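Local coordinates for protein cytochrome (Paracoccus pantotrophus, PDB 2XTS) that is the N-terminal, heme c-binding part of SoxD, the cytochrome subunit of the sulfane dehydrogenase SoxCD, and probably carries electrons away during the oxidation of protein-bound sulfur, at residues Val129-His132 and Glu133-Thr136. Sequence-based numbering, arbitrary orientation.
Sequences VLTH and ENFT
N134 folds its carboxamide back along the strand 129-131 and pairs with the backbone on both of its polar atoms. ND2 gives a hydrogen bond to V129 O (2.9 Å), in the carbonyl plane and close to the asparagine's own amide plane. OD1 takes the amide hydrogen of T131 N at 2.8 Å in a nearly straight bond, although that donor stands above the plane of the carboxamide. With chi1 at 72°, CG lies between backbone N and carbonyl carbon, which turns the amide toward the strand. Cut back to an alanine, N134 would lose both amide atoms, which is likely to leave V129 O and T131 N without these partners.

T131 answers in the other direction: its OG1 accepts N134 N (3.1 Å) and, more weakly, E133 N. The N134 N-H is shared, with a weak second bond to T131 O. Beyond it, a water donates to H132 O and accepts from T136 N, bridging the bend. E133 CG lies over one face of the H132 imidazole, 4.0 Å from its centroid, a CH-pi contact, while H132 ND1 bonds weakly to G31 O. On the buried side L130 CD2 meets F135 CD2 at 3.9 Å.

L130 and F135 both reach Y111 on helix 107-120, and F135 also touches L86 and Y90 of helix 86-96, while strand 129-131 pairs antiparallel with strand 32-34 in the heme c-binding fold.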
loop_
_atom_site.group_PDB
_atom_site.type_symbol
_atom_site.label_atom_id
_atom_site.label_comp_id
_atom_site.label_asym_id
_atom_site.label_seq_id
_atom_site.Cartn_x
_atom_site.Cartn_y
_atom_site.Cartn_z
ATOM N N VAL D 129 -26.686 49.432 -2.985
ATOM C CA VAL D 129 -27.210 48.395 -3.855
ATOM C C VAL D 129 -26.078 47.839 -4.723
ATOM O O VAL D 129 -25.457 48.561 -5.513
ATOM C CB VAL D 129 -28.330 48.923 -4.774
ATOM C CG1 VAL D 129 -28.948 47.791 -5.546
ATOM C CG2 VAL D 129 -29.388 49.634 -3.958
ATOM N N LEU D 130 -25.792 46.555 -4.546
ATOM C CA LEU D 130 -24.785 45.871 -5.347
ATOM C C LEU D 130 -25.463 45.224 -6.535
ATOM O O LEU D 130 -26.463 44.512 -6.373
ATOM C CB LEU D 130 -24.079 44.821 -4.514
ATOM C CG LEU D 130 -22.877 44.129 -5.157
ATOM C CD1 LEU D 130 -21.717 45.105 -5.439
ATOM C CD2 LEU D 130 -22.436 43.001 -4.261
ATOM N N THR D 131 -24.939 45.494 -7.730
ATOM C CA THR D 131 -25.473 44.908 -8.946
ATOM C C THR D 131 -24.378 44.284 -9.804
ATOM O O THR D 131 -23.174 44.509 -9.572
ATOM C CB THR D 131 -26.168 45.974 -9.814
ATOM O OG1 THR D 131 -25.167 46.776 -10.439
ATOM C CG2 THR D 131 -27.119 46.846 -8.982
ATOM N N HIS D 132 -24.774 43.524 -10.830
ATOM C CA HIS D 132 -23.786 43.004 -11.762
ATOM C C HIS D 132 -23.044 44.109 -12.517
ATOM O O HIS D 132 -21.935 43.901 -12.975
ATOM C CB HIS D 132 -24.414 42.021 -12.753
ATOM C CG HIS D 132 -25.414 42.633 -13.668
ATOM N ND1 HIS D 132 -26.669 43.004 -13.243
ATOM C CD2 HIS D 132 -25.361 42.916 -14.989
ATOM C CE1 HIS D 132 -27.345 43.503 -14.260
ATOM N NE2 HIS D 132 -26.575 43.458 -15.333
ATOM N N GLU D 133 -23.661 45.273 -12.648
ATOM C CA GLU D 133 -23.029 46.392 -13.341
ATOM C C GLU D 133 -22.035 47.193 -12.515
ATOM O O GLU D 133 -21.072 47.704 -13.069
ATOM C CB GLU D 133 -24.092 47.344 -13.878
ATOM C CG GLU D 133 -24.964 46.784 -14.980
ATOM C CD GLU D 133 -25.890 47.843 -15.550
ATOM O OE1 GLU D 133 -26.812 48.284 -14.828
ATOM O OE2 GLU D 133 -25.688 48.259 -16.711
ATOM N N ASN D 134 -22.266 47.335 -11.211
ATOM C CA ASN D 134 -21.354 48.123 -10.376
ATOM C C ASN D 134 -20.381 47.285 -9.530
ATOM O O ASN D 134 -19.529 47.843 -8.850
ATOM C CB ASN D 134 -22.121 49.124 -9.481
ATOM C CG ASN D 134 -22.864 48.460 -8.343
ATOM O OD1 ASN D 134 -22.794 47.268 -8.179
ATOM N ND2 ASN D 134 -23.588 49.242 -7.563
ATOM N N PHE D 135 -20.483 45.963 -9.632
ATOM C CA PHE D 135 -19.727 45.056 -8.792
ATOM C C PHE D 135 -18.219 45.326 -8.883
ATOM O O PHE D 135 -17.533 45.399 -7.844
ATOM C CB PHE D 135 -20.037 43.627 -9.228
ATOM C CG PHE D 135 -19.487 42.555 -8.310
ATOM C CD1 PHE D 135 -18.166 42.121 -8.414
ATOM C CD2 PHE D 135 -20.303 41.953 -7.359
ATOM C CE1 PHE D 135 -17.696 41.104 -7.605
ATOM C CE2 PHE D 135 -19.820 40.917 -6.549
ATOM C CZ PHE D 135 -18.521 40.533 -6.665
ATOM N N THR D 136 -17.707 45.468 -10.104
ATOM C CA THR D 136 -16.261 45.632 -10.292
ATOM C C THR D 136 -15.751 47.024 -9.941
ATOM O O THR D 136 -14.547 47.248 -9.978
ATOM C CB THR D 136 -15.812 45.263 -11.711
ATOM O OG1 THR D 136 -16.474 46.103 -12.668
ATOM C CG2 THR D 136 -16.095 43.784 -11.999
HETATM O O HOH W 1 -19.399 44.858 -12.537
#